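Long-range contacts in DinB-like domain-containing protein (Enterococcus faecalis, PDB 3CEX), which is of unknown function but belongs to the DinB superfamily of four-helix-bundle proteins, some of whose relatives are metal-dependent enzymes: residues K5-S10 / D123-E128; E19-T24 / G160-T165; S43-M48 / A97-A102. All coordinates share one frame; numbering follows the deposited sequence.

Interaction 1. Residues K5-S10 / D123-E128; sequences KVTQLS and DQIKEE
T7 carries the centre of this contact, its methyl CG2 meeting the branch methyl CG2 of I125 at 3.7 Å as the two side chains cross at about a right angle. They join two neighbouring ends of the DinB four-helix bundle: a type I beta turn from K5 to Q8 leads into helix 8-25, and segment 123-128 carries the chain out of helix 104-124. A chi1 of 59° tucks T7 OG1 over its own backbone, staggered between N and C, and leaves CG2 to meet I125. OG1 bonds to the carbonyl O of L122, just before the second segment. On one flank V6 lays CG1 3.8 Å from E127 OE2, again crossing at a right angle; the other carboxylate oxygen, OE1, accepts from the backbone N of M4 of the second subunit, so the extended E127 chain is tied at its tip. On the other flank K5, bent at chi2, brings CE to 3.3 Å from the carbonyl O of D123 at the exposed surface. Between T7 and D123 a water gives one proton to T7 OG1, at 2.8 Å, and the other to D123 OD1, at 2.6 Å.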
ATOM      1  N   LYS A   5      21.547  -1.969   5.118  1.00 34.81           N
ATOM      2  CA  LYS A   5      20.741  -3.057   5.606  1.00 33.23           C
ATOM      3  C   LYS A   5      19.722  -3.510   4.540  1.00 31.98           C
ATOM      4  O   LYS A   5      19.183  -2.671   3.792  1.00 29.51           O
ATOM      5  CB  LYS A   5      20.002  -2.629   6.882  1.00 34.88           C
ATOM      6  CG  LYS A   5      20.643  -3.101   8.174  1.00 37.55           C
ATOM      7  CD  LYS A   5      21.120  -1.989   9.069  1.00 40.64           C
ATOM      8  CE  LYS A   5      21.511  -2.591  10.423  1.00 41.60           C
ATOM      9  NZ  LYS A   5      21.859  -1.530  11.391  1.00 42.38           N
ATOM     10  N   VAL A   6      19.463  -4.824   4.491  1.00 29.75           N
ATOM     11  CA  VAL A   6      18.500  -5.401   3.547  1.00 29.50           C
ATOM     12  C   VAL A   6      17.031  -4.981   3.859  1.00 28.01           C
ATOM     13  O   VAL A   6      16.135  -5.094   3.015  1.00 28.71           O
ATOM     14  CB  VAL A   6      18.674  -6.955   3.414  1.00 29.29           C
ATOM     15  CG1 VAL A   6      20.137  -7.321   3.039  1.00 29.26           C
ATOM     16  CG2 VAL A   6      18.249  -7.667   4.685  1.00 29.49           C
ATOM     17  N   THR A   7      16.808  -4.482   5.065  1.00 27.36           N
ATOM     18  CA  THR A   7      15.514  -4.001   5.507  1.00 28.24           C
ATOM     19  C   THR A   7      15.340  -2.464   5.380  1.00 28.05           C
ATOM     20  O   THR A   7      14.274  -1.941   5.706  1.00 26.96           O
ATOM     21  CB  THR A   7      15.302  -4.390   6.995  1.00 28.93           C
ATOM     22  OG1 THR A   7      16.345  -3.811   7.789  1.00 29.25           O
ATOM     23  CG2 THR A   7      15.277  -5.969   7.192  1.00 27.71           C
ATOM     24  N   GLN A   8      16.370  -1.732   4.951  1.00 27.84           N
ATOM     25  CA  GLN A   8      16.281  -0.251   4.948  0.50 27.89           C
ATOM     26  C   GLN A   8      15.182   0.265   4.003  1.00 28.08           C
ATOM     27  O   GLN A   8      14.379   1.147   4.381  1.00 26.98           O
ATOM     28  CB  GLN A   8      17.624   0.427   4.610  0.50 27.80           C
ATOM     29  CG  GLN A   8      17.469   1.929   4.242  0.50 27.98           C
ATOM     30  CD  GLN A   8      18.775   2.713   4.237  0.50 28.03           C
ATOM     31  OE1 GLN A   8      19.814   2.223   4.673  0.50 29.93           O
ATOM     32  NE2 GLN A   8      18.723   3.938   3.719  0.50 27.73           N
ATOM     33  N   LEU A   9      15.135  -0.244   2.785  1.00 27.85           N
ATOM     34  CA  LEU A   9      14.071   0.198   1.868  1.00 28.12           C
ATOM     35  C   LEU A   9      12.638  -0.111   2.379  1.00 28.10           C
ATOM     36  O   LEU A   9      11.738   0.727   2.203  1.00 26.80           O
ATOM     37  CB  LEU A   9      14.294  -0.292   0.426  1.00 28.18           C
ATOM     38  CG  LEU A   9      15.535   0.189  -0.347  1.00 30.18           C
ATOM     39  CD1 LEU A   9      15.573  -0.376  -1.771  1.00 29.27           C
ATOM     40  CD2 LEU A   9      15.582   1.686  -0.375  1.00 31.01           C
ATOM     41  N   SER A  10      12.431  -1.267   3.016  1.00 27.73           N
ATOM     42  CA  SER A  10      11.125  -1.587   3.655  1.00 28.14           C
ATOM     43  C   SER A  10      10.771  -0.596   4.739  1.00 28.90           C
ATOM     44  O   SER A  10       9.608  -0.185   4.877  1.00 28.48           O
ATOM     45  CB  SER A  10      11.126  -3.001   4.267  1.00 28.65           C
ATOM     46  OG  SER A  10      11.371  -3.980   3.275  1.00 29.97           O
ATOM     47  N   ASP A 123      15.802  -2.797  12.023  1.00 33.48           N
ATOM     48  CA  ASP A 123      17.188  -2.363  12.147  1.00 36.25           C
ATOM     49  C   ASP A 123      18.072  -3.373  12.868  1.00 36.33           C
ATOM     50  O   ASP A 123      19.301  -3.314  12.748  1.00 37.15           O
ATOM     51  CB  ASP A 123      17.234  -1.028  12.871  1.00 37.04           C
ATOM     52  CG  ASP A 123      16.754   0.119  12.005  1.00 43.47           C
ATOM     53  OD1 ASP A 123      16.878  -0.002  10.748  1.00 50.27           O
ATOM     54  OD2 ASP A 123      16.237   1.138  12.572  1.00 49.42           O
ATOM     55  N   GLN A 124      17.464  -4.274  13.637  1.00 36.76           N
ATOM     56  CA  GLN A 124      18.233  -5.220  14.450  1.00 37.92           C
ATOM     57  C   GLN A 124      18.176  -6.662  13.943  1.00 37.36           C
ATOM     58  O   GLN A 124      19.025  -7.469  14.302  1.00 36.92           O
ATOM     59  CB  GLN A 124      17.809  -5.131  15.918  1.00 38.25           C
ATOM     60  CG  GLN A 124      18.101  -3.758  16.529  1.00 40.33           C
ATOM     61  CD  GLN A 124      17.601  -3.624  17.960  1.00 41.27           C
ATOM     62  OE1 GLN A 124      16.741  -2.784  18.251  1.00 46.78           O
ATOM     63  NE2 GLN A 124      18.136  -4.442  18.859  1.00 44.13           N
ATOM     64  N   ILE A 125      17.209  -6.986  13.094  1.00 37.46           N
ATOM     65  CA  ILE A 125      17.144  -8.324  12.535  1.00 37.67           C
ATOM     66  C   ILE A 125      18.420  -8.586  11.713  1.00 37.77           C
ATOM     67  O   ILE A 125      18.846  -7.724  10.950  1.00 37.28           O
ATOM     68  CB  ILE A 125      15.858  -8.528  11.689  1.00 38.28           C
ATOM     69  CG1 ILE A 125      15.570 -10.020  11.475  1.00 39.92           C
ATOM     70  CG2 ILE A 125      15.950  -7.807  10.384  1.00 35.47           C
ATOM     71  CD1 ILE A 125      15.400 -10.808  12.787  1.00 42.72           C
ATOM     72  N   LYS A 126      19.039  -9.755  11.918  1.00 37.83           N
ATOM     73  CA  LYS A 126      20.165 -10.227  11.098  1.00 38.46           C
ATOM     74  C   LYS A 126      19.655 -10.947   9.863  1.00 38.51           C
ATOM     75  O   LYS A 126      18.612 -11.607   9.889  1.00 37.64           O
ATOM     76  CB  LYS A 126      21.115 -11.134  11.913  1.00 38.90           C
ATOM     77  CG  LYS A 126      22.115 -10.332  12.746  1.00 39.59           C
ATOM     78  CD  LYS A 126      22.653 -11.093  13.959  1.00 41.48           C
ATOM     79  CE  LYS A 126      21.781 -10.905  15.224  1.00 45.15           C
ATOM     80  NZ  LYS A 126      21.180  -9.507  15.368  1.00 47.07           N
ATOM     81  N   GLU A 127      20.387 -10.788   8.774  1.00 38.34           N
ATOM     82  CA  GLU A 127      19.959 -11.258   7.475  1.00 39.59           C
ATOM     83  C   GLU A 127      19.790 -12.788   7.445  1.00 39.31           C
ATOM     84  O   GLU A 127      18.967 -13.317   6.711  1.00 39.33           O
ATOM     85  CB  GLU A 127      20.986 -10.787   6.452  1.00 39.54           C
ATOM     86  CG  GLU A 127      20.647 -11.026   4.994  1.00 42.19           C
ATOM     87  CD  GLU A 127      21.893 -10.962   4.116  1.00 42.69           C
ATOM     88  OE1 GLU A 127      22.128 -11.927   3.332  1.00 44.99           O
ATOM     89  OE2 GLU A 127      22.641  -9.952   4.248  1.00 46.49           O
ATOM     90  N   GLU A 128      20.585 -13.487   8.247  1.00 39.74           N
ATOM     91  CA  GLU A 128      20.505 -14.940   8.360  1.00 39.89           C
ATOM     92  C   GLU A 128      19.179 -15.402   9.005  1.00 39.39           C
ATOM     93  O   GLU A 128      18.688 -16.497   8.725  1.00 39.29           O
ATOM     94  CB  GLU A 128      21.698 -15.467   9.157  1.00 40.35           C
ATOM     95  CG  GLU A 128      23.031 -15.377   8.399  1.00 44.14           C
ATOM     96  CD  GLU A 128      23.624 -13.942   8.258  1.00 48.27           C
ATOM     97  OE1 GLU A 128      23.070 -12.962   8.839  1.00 50.48           O
ATOM     98  OE2 GLU A 128      24.655 -13.806   7.547  1.00 50.10           O
TER
HETATM   99  O   HOH W   1      16.224  -1.150   8.556  1.00 33.92           O

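Interaction 2. Residues E19-T24 / G160-T165; sequences ERFEET and GQAVYT
The F21 ring meets A162 obliquely, its atoms CE1 and CD1 lying 3.8 Å and 4.0 Å from A162 CB. With CG anti to the carbonyl carbon (chi1 -88°), the ring swings from its own helix toward this methyl, while M48 and T51 of helix 44-62 and H158 and S159 of helix 144-170 also touch it. The second flat group, the guanidinium of R20, is shared: NH2 forms a salt bridge with D153 of the second subunit, and NH1 bonds to S159 OG, one residue before G160 on the partner helix. The aliphatic stem of R20 lies along the interface. CG anti to the backbone N and an extended chi2 carry CD to 3.9 Å from V163 CG2 and 4.0 Å from the backbone N of G160; the bend at chi3 (-64°) then turns the guanidinium off toward its polar partners. These residues join the first and last long helices of the DinB four-helix bundle, 8-25 and 144-170, whose segments run almost parallel, 14° apart, with axes 9.3 Å from each other. G160 brings bare backbone to the stem of R20. One turn further along helix 8-25, T24 spans two residues. Its OG1, which accepts from R166 NH2, lies 3.8 Å from V163 CG2. The same V163 methyl thus touches both R20 and T24; the valine side chain crosses the arginine obliquely and the threonine at about a right angle. The T24 methyl, CG2, rests 3.8 Å from the carbonyl O of A162.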
ATOM      1  N   GLU A  19       3.269   8.580   7.112  1.00 29.78           N
ATOM      2  CA  GLU A  19       3.016   9.945   6.617  1.00 31.08           C
ATOM      3  C   GLU A  19       1.635  10.097   5.960  1.00 29.84           C
ATOM      4  O   GLU A  19       0.922  11.092   6.182  1.00 28.44           O
ATOM      5  CB  GLU A  19       4.158  10.373   5.640  1.00 31.06           C
ATOM      6  CG  GLU A  19       5.489  10.477   6.383  1.00 36.38           C
ATOM      7  CD  GLU A  19       6.793  10.483   5.527  1.00 39.74           C
ATOM      8  OE1 GLU A  19       6.774  10.196   4.294  1.00 48.52           O
ATOM      9  OE2 GLU A  19       7.879  10.804   6.129  1.00 49.95           O
ATOM     10  N   ARG A  20       1.234   9.120   5.158  1.00 28.95           N
ATOM     11  CA  ARG A  20      -0.081   9.199   4.515  1.00 29.17           C
ATOM     12  C   ARG A  20      -1.246   9.179   5.529  1.00 28.57           C
ATOM     13  O   ARG A  20      -2.169   9.940   5.403  1.00 28.48           O
ATOM     14  CB  ARG A  20      -0.248   8.060   3.522  1.00 29.45           C
ATOM     15  CG  ARG A  20      -1.596   8.010   2.790  1.00 28.89           C
ATOM     16  CD  ARG A  20      -1.576   7.014   1.653  1.00 29.02           C
ATOM     17  NE  ARG A  20      -0.611   7.412   0.634  1.00 27.61           N
ATOM     18  CZ  ARG A  20       0.517   6.760   0.331  1.00 29.12           C
ATOM     19  NH1 ARG A  20       0.850   5.627   0.922  1.00 28.98           N
ATOM     20  NH2 ARG A  20       1.288   7.231  -0.608  1.00 31.39           N
ATOM     21  N   PHE A  21      -1.188   8.294   6.518  1.00 27.57           N
ATOM     22  CA  PHE A  21      -2.203   8.255   7.568  1.00 28.69           C
ATOM     23  C   PHE A  21      -2.279   9.624   8.307  1.00 28.42           C
ATOM     24  O   PHE A  21      -3.371  10.148   8.542  1.00 29.68           O
ATOM     25  CB  PHE A  21      -1.876   7.145   8.569  1.00 28.52           C
ATOM     26  CG  PHE A  21      -2.435   5.790   8.224  1.00 29.81           C
ATOM     27  CD1 PHE A  21      -3.797   5.576   8.196  1.00 29.83           C
ATOM     28  CD2 PHE A  21      -1.607   4.707   8.046  1.00 28.71           C
ATOM     29  CE1 PHE A  21      -4.322   4.314   7.894  1.00 31.00           C
ATOM     30  CE2 PHE A  21      -2.134   3.482   7.765  1.00 30.64           C
ATOM     31  CZ  PHE A  21      -3.509   3.301   7.694  1.00 29.27           C
ATOM     32  N   GLU A  22      -1.130  10.185   8.681  1.00 28.07           N
ATOM     33  CA  GLU A  22      -1.121  11.486   9.341  1.00 30.12           C
ATOM     34  C   GLU A  22      -1.687  12.635   8.464  1.00 29.74           C
ATOM     35  O   GLU A  22      -2.420  13.468   8.971  1.00 30.13           O
ATOM     36  CB  GLU A  22       0.284  11.834   9.855  1.00 29.99           C
ATOM     37  CG  GLU A  22       0.783  11.002  11.037  1.00 34.14           C
ATOM     38  CD  GLU A  22      -0.172  10.924  12.270  1.00 40.66           C
ATOM     39  OE1 GLU A  22      -0.809  11.926  12.649  1.00 43.32           O
ATOM     40  OE2 GLU A  22      -0.269   9.826  12.855  1.00 46.01           O
ATOM     41  N   GLU A  23      -1.363  12.685   7.174  1.00 29.91           N
ATOM     42  CA  GLU A  23      -1.883  13.725   6.282  1.00 31.91           C
ATOM     43  C   GLU A  23      -3.394  13.605   6.120  1.00 30.02           C
ATOM     44  O   GLU A  23      -4.086  14.606   5.999  1.00 30.60           O
ATOM     45  CB  GLU A  23      -1.267  13.648   4.877  1.00 32.40           C
ATOM     46  CG  GLU A  23       0.207  13.892   4.823  1.00 38.00           C
ATOM     47  CD  GLU A  23       0.874  13.547   3.469  1.00 39.49           C
ATOM     48  OE1 GLU A  23       0.311  12.750   2.655  1.00 50.86           O
ATOM     49  OE2 GLU A  23       1.981  14.081   3.235  1.00 48.66           O
ATOM     50  N   THR A  24      -3.899  12.380   6.070  1.00 29.45           N
ATOM     51  CA  THR A  24      -5.333  12.148   5.983  1.00 30.22           C
ATOM     52  C   THR A  24      -6.067  12.571   7.271  1.00 30.11           C
ATOM     53  O   THR A  24      -7.028  13.334   7.215  1.00 30.57           O
ATOM     54  CB  THR A  24      -5.615  10.662   5.570  1.00 30.47           C
ATOM     55  OG1 THR A  24      -5.548  10.570   4.151  1.00 33.16           O
ATOM     56  CG2 THR A  24      -6.964  10.180   6.016  1.00 30.50           C
ATOM     57  N   GLY A 160      -3.637   3.603   1.796  1.00 27.51           N
ATOM     58  CA  GLY A 160      -4.382   3.901   0.591  1.00 27.04           C
ATOM     59  C   GLY A 160      -5.868   3.864   0.816  1.00 27.06           C
ATOM     60  O   GLY A 160      -6.595   4.745   0.343  1.00 26.34           O
ATOM     61  N   GLN A 161      -6.335   2.843   1.535  1.00 26.20           N
ATOM     62  CA  GLN A 161      -7.784   2.764   1.832  1.00 26.35           C
ATOM     63  C   GLN A 161      -8.242   3.960   2.652  1.00 25.50           C
ATOM     64  O   GLN A 161      -9.345   4.460   2.477  1.00 25.11           O
ATOM     65  CB  GLN A 161      -8.103   1.418   2.536  1.00 27.24           C
ATOM     66  CG  GLN A 161      -7.986   0.227   1.609  1.00 26.06           C
ATOM     67  CD  GLN A 161      -8.148  -1.132   2.295  1.00 26.94           C
ATOM     68  OE1 GLN A 161      -8.166  -1.210   3.525  1.00 28.14           O
ATOM     69  NE2 GLN A 161      -8.304  -2.201   1.491  1.00 22.15           N
ATOM     70  N   ALA A 162      -7.408   4.430   3.568  1.00 25.77           N
ATOM     71  CA  ALA A 162      -7.773   5.608   4.410  1.00 25.49           C
ATOM     72  C   ALA A 162      -8.055   6.854   3.592  1.00 24.56           C
ATOM     73  O   ALA A 162      -8.945   7.628   3.928  1.00 24.93           O
ATOM     74  CB  ALA A 162      -6.684   5.898   5.444  1.00 24.87           C
ATOM     75  N   VAL A 163      -7.303   7.045   2.514  1.00 24.45           N
ATOM     76  CA  VAL A 163      -7.559   8.152   1.579  1.00 23.46           C
ATOM     77  C   VAL A 163      -8.954   8.086   0.976  1.00 23.34           C
ATOM     78  O   VAL A 163      -9.659   9.093   0.898  1.00 22.05           O
ATOM     79  CB  VAL A 163      -6.534   8.142   0.459  1.00 24.35           C
ATOM     80  CG1 VAL A 163      -6.908   9.143  -0.620  1.00 22.36           C
ATOM     81  CG2 VAL A 163      -5.122   8.415   1.029  1.00 22.97           C
ATOM     82  N   TYR A 164      -9.354   6.882   0.570  1.00 23.66           N
ATOM     83  CA  TYR A 164     -10.684   6.644   0.002  1.00 23.17           C
ATOM     84  C   TYR A 164     -11.808   6.867   1.013  1.00 23.90           C
ATOM     85  O   TYR A 164     -12.796   7.507   0.698  1.00 22.86           O
ATOM     86  CB  TYR A 164     -10.715   5.253  -0.696  1.00 23.56           C
ATOM     87  CG  TYR A 164     -10.336   5.306  -2.174  1.00 23.55           C
ATOM     88  CD1 TYR A 164      -9.558   6.331  -2.690  1.00 26.73           C
ATOM     89  CD2 TYR A 164     -10.764   4.340  -3.059  1.00 24.21           C
ATOM     90  CE1 TYR A 164      -9.245   6.408  -4.052  1.00 23.96           C
ATOM     91  CE2 TYR A 164     -10.464   4.420  -4.402  1.00 21.79           C
ATOM     92  CZ  TYR A 164      -9.692   5.461  -4.888  1.00 22.35           C
ATOM     93  OH  TYR A 164      -9.376   5.547  -6.235  1.00 24.49           O
ATOM     94  N   THR A 165     -11.678   6.319   2.212  1.00 24.32           N
ATOM     95  CA  THR A 165     -12.674   6.569   3.239  1.00 24.31           C
ATOM     96  C   THR A 165     -12.812   8.072   3.507  1.00 24.73           C
ATOM     97  O   THR A 165     -13.914   8.589   3.677  1.00 25.39           O
ATOM     98  CB  THR A 165     -12.284   5.910   4.551  1.00 23.70           C
ATOM     99  OG1 THR A 165     -12.346   4.492   4.401  1.00 23.33           O
ATOM    100  CG2 THR A 165     -13.257   6.354   5.676  1.00 23.57           C
TER

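Interaction 3. Residues S43-M48 / A97-A102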
ATOM      1  N   SER A  43     -13.797   3.000   8.835  1.00 25.63           N
ATOM      2  CA  SER A  43     -13.449   4.367   9.217  1.00 25.41           C
ATOM      3  C   SER A  43     -11.958   4.561   9.204  1.00 25.32           C
ATOM      4  O   SER A  43     -11.200   3.587   9.304  1.00 25.37           O
ATOM      5  CB  SER A  43     -13.981   4.686  10.620  1.00 25.88           C
ATOM      6  OG  SER A  43     -13.328   3.960  11.645  1.00 24.91           O
ATOM      7  N   VAL A  44     -11.533   5.811   9.084  1.00 25.00           N
ATOM      8  CA  VAL A  44     -10.103   6.140   9.223  1.00 25.32           C
ATOM      9  C   VAL A  44      -9.613   5.762  10.617  1.00 24.91           C
ATOM     10  O   VAL A  44      -8.528   5.222  10.755  1.00 25.55           O
ATOM     11  CB  VAL A  44      -9.796   7.617   8.870  1.00 24.83           C
ATOM     12  CG1 VAL A  44      -8.345   8.003   9.197  1.00 25.77           C
ATOM     13  CG2 VAL A  44     -10.076   7.854   7.394  1.00 25.76           C
ATOM     14  N   THR A  45     -10.429   5.971  11.638  1.00 24.76           N
ATOM     15  CA  THR A  45     -10.056   5.544  12.997  1.00 24.95           C
ATOM     16  C   THR A  45      -9.791   4.031  13.036  1.00 24.97           C
ATOM     17  O   THR A  45      -8.738   3.596  13.547  1.00 23.89           O
ATOM     18  CB  THR A  45     -11.121   5.878  14.030  1.00 24.00           C
ATOM     19  OG1 THR A  45     -11.207   7.291  14.192  1.00 24.98           O
ATOM     20  CG2 THR A  45     -10.781   5.238  15.403  1.00 24.64           C
ATOM     21  N   TRP A  46     -10.698   3.230  12.468  1.00 25.51           N
ATOM     22  CA  TRP A  46     -10.468   1.756  12.432  1.00 25.85           C
ATOM     23  C   TRP A  46      -9.181   1.389  11.677  1.00 26.33           C
ATOM     24  O   TRP A  46      -8.399   0.559  12.129  1.00 24.04           O
ATOM     25  CB  TRP A  46     -11.654   1.032  11.814  1.00 26.97           C
ATOM     26  CG  TRP A  46     -11.602  -0.492  11.961  1.00 27.08           C
ATOM     27  CD1 TRP A  46     -12.274  -1.232  12.889  1.00 29.10           C
ATOM     28  CD2 TRP A  46     -10.841  -1.433  11.177  1.00 27.25           C
ATOM     29  NE1 TRP A  46     -11.998  -2.553  12.737  1.00 28.64           N
ATOM     30  CE2 TRP A  46     -11.114  -2.720  11.702  1.00 29.20           C
ATOM     31  CE3 TRP A  46      -9.970  -1.321  10.081  1.00 29.16           C
ATOM     32  CZ2 TRP A  46     -10.547  -3.900  11.164  1.00 29.22           C
ATOM     33  CZ3 TRP A  46      -9.386  -2.495   9.555  1.00 29.38           C
ATOM     34  CH2 TRP A  46      -9.670  -3.762  10.109  1.00 28.13           C
ATOM     35  N   LEU A  47      -8.976   2.019  10.512  1.00 26.95           N
ATOM     36  CA  LEU A  47      -7.802   1.734   9.667  1.00 27.62           C
ATOM     37  C   LEU A  47      -6.484   2.052  10.356  1.00 28.23           C
ATOM     38  O   LEU A  47      -5.532   1.276  10.282  1.00 28.91           O
ATOM     39  CB  LEU A  47      -7.902   2.504   8.337  1.00 27.03           C
ATOM     40  CG  LEU A  47      -8.998   1.952   7.427  1.00 25.79           C
ATOM     41  CD1 LEU A  47      -9.380   2.930   6.321  1.00 27.37           C
ATOM     42  CD2 LEU A  47      -8.530   0.572   6.819  1.00 26.28           C
HETATM   43  N   MSE A  48      -6.420   3.195  11.019  1.00 28.91           N
HETATM   44  CA  MSE A  48      -5.196   3.590  11.747  1.00 30.32           C
HETATM   45  C   MSE A  48      -4.971   2.753  12.988  1.00 28.84           C
HETATM   46  O   MSE A  48      -3.877   2.343  13.240  1.00 28.89           O
HETATM   47  CB  MSE A  48      -5.261   5.053  12.166  1.00 29.61           C
HETATM   48  CG  MSE A  48      -4.810   5.940  11.145  1.00 35.01           C
HETATM   49 SE   MSE A  48      -4.604   7.797  11.684  0.80 39.17          SE
HETATM   50  CE  MSE A  48      -2.843   7.936  12.429  1.00 32.43           C
ATOM     51  N   ALA A  97     -17.501  -0.803  13.912  1.00 30.76           N
ATOM     52  CA  ALA A  97     -18.077   0.494  14.282  1.00 31.11           C
ATOM     53  C   ALA A  97     -17.776   0.893  15.725  1.00 31.26           C
ATOM     54  O   ALA A  97     -17.945   2.042  16.080  1.00 32.18           O
ATOM     55  CB  ALA A  97     -19.594   0.481  14.068  1.00 30.94           C
ATOM     56  N   LYS A  98     -17.359  -0.061  16.553  1.00 30.74           N
ATOM     57  CA  LYS A  98     -17.024   0.209  17.932  1.00 30.94           C
ATOM     58  C   LYS A  98     -15.584   0.678  18.097  1.00 30.37           C
ATOM     59  O   LYS A  98     -15.183   1.053  19.203  1.00 29.76           O
ATOM     60  CB  LYS A  98     -17.255  -1.036  18.797  1.00 30.70           C
ATOM     61  CG  LYS A  98     -18.728  -1.381  18.952  1.00 31.91           C
ATOM     62  CD  LYS A  98     -18.920  -2.440  20.023  1.00 33.25           C
ATOM     63  CE  LYS A  98     -20.072  -3.407  19.728  1.00 36.14           C
ATOM     64  NZ  LYS A  98     -21.163  -3.278  20.691  1.00 38.44           N
ATOM     65  N   VAL A  99     -14.794   0.642  17.023  1.00 29.39           N
ATOM     66  CA  VAL A  99     -13.449   1.180  17.115  1.00 28.63           C
ATOM     67  C   VAL A  99     -13.557   2.676  16.817  1.00 28.73           C
ATOM     68  O   VAL A  99     -13.584   3.103  15.666  1.00 27.87           O
ATOM     69  CB  VAL A  99     -12.460   0.470  16.201  1.00 28.29           C
ATOM     70  CG1 VAL A  99     -11.072   1.126  16.349  1.00 28.11           C
ATOM     71  CG2 VAL A  99     -12.405  -1.061  16.528  1.00 26.42           C
ATOM     72  N   VAL A 100     -13.699   3.452  17.890  1.00 29.43           N
ATOM     73  CA  VAL A 100     -13.831   4.896  17.831  1.00 29.02           C
ATOM     74  C   VAL A 100     -12.959   5.480  18.940  1.00 29.65           C
ATOM     75  O   VAL A 100     -12.693   4.804  19.934  1.00 29.49           O
ATOM     76  CB  VAL A 100     -15.316   5.364  17.989  1.00 29.49           C
ATOM     77  CG1 VAL A 100     -16.144   4.870  16.815  1.00 28.39           C
ATOM     78  CG2 VAL A 100     -15.933   4.898  19.340  1.00 29.57           C
ATOM     79  N   VAL A 101     -12.501   6.719  18.754  1.00 29.37           N
ATOM     80  CA  VAL A 101     -11.651   7.385  19.743  1.00 29.32           C
ATOM     81  C   VAL A 101     -12.237   8.737  20.150  1.00 29.26           C
ATOM     82  O   VAL A 101     -12.987   9.377  19.387  1.00 28.45           O
ATOM     83  CB  VAL A 101     -10.205   7.613  19.220  1.00 29.71           C
ATOM     84  CG1 VAL A 101      -9.441   6.290  19.083  1.00 29.81           C
ATOM     85  CG2 VAL A 101     -10.224   8.384  17.895  1.00 28.82           C
ATOM     86  N   ALA A 102     -11.866   9.179  21.353  1.00 29.30           N
ATOM     87  CA  ALA A 102     -12.292  10.482  21.869  1.00 29.09           C
ATOM     88  C   ALA A 102     -11.513  11.647  21.235  1.00 28.94           C
ATOM     89  O   ALA A 102     -12.066  12.734  21.051  1.00 28.63           O
ATOM     90  CB  ALA A 102     -12.174  10.506  23.404  1.00 28.10           C
TER
HETATM   91  O   HOH W   2     -14.978   2.669  13.404  1.00 31.26           O
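Packing is close where V99 meets the indole of W46 and where T45 meets the backbone of V99. The V99 methyl CG2 approaches W46 CD1 to 3.6 Å and its parent CB stands 3.7 Å from the same carbon, the two side chains crossing obliquely; the other methyl, CG1, reaches the backbone CA of W46 at 4.0 Å. CG anti to the backbone N (chi1 -170°) carries the indole alongside V99; further partners engage it, NE1 bonding to H91 ND1, H50 stacking on the ring and K42 adding a cation-pi contact. T45 continues the close part: its CG2 lies 3.5 Å from the carbonyl O of V99, and V101, running antiparallel alongside T45, sets CG2 4.0 Å from T45 OG1. That hydroxyl is satisfied by N34 OD1. V100 joins through its backbone, its CA lying near T45 CG2, while its CB points away from the helix. The contact thus lays the irregular chain that precedes helix 104-124 along the start of helix 44-62, two of the long helices of the DinB bundle. S43 is the N-cap of the latter, its OG accepting a nearly straight bond (163°) from W46 N. The looser side begins at this serine: OG is 4.1 Å from the carbonyl O of V99, and a water spans the gap, 2.7 Å from S43 OG and donating to V99 O.

Along the chain the six segments come in the order 5-10, 19-24, 43-48, 97-102, 123-128, 160-165, so interactions 1 and 2 cross, and both segments of interaction 3 fall within the spans bridged by the other two. Interactions 1 and 2 use the two ends of helix 8-25, their centres 26 Å apart, and both touch the second subunit. Interactions 2 and 3 adjoin, 13 Å between centres: F21 packs on M48 and A162 on V44 and L47, where helices 8-25, 44-62 and 144-170 converge. Interaction 1 lies at the far side of the chain's centre, its centre about 32 Å from that of interaction 3. Interaction 1 joins parts at one end of the bundle, interactions 2 and 3 parts toward the other.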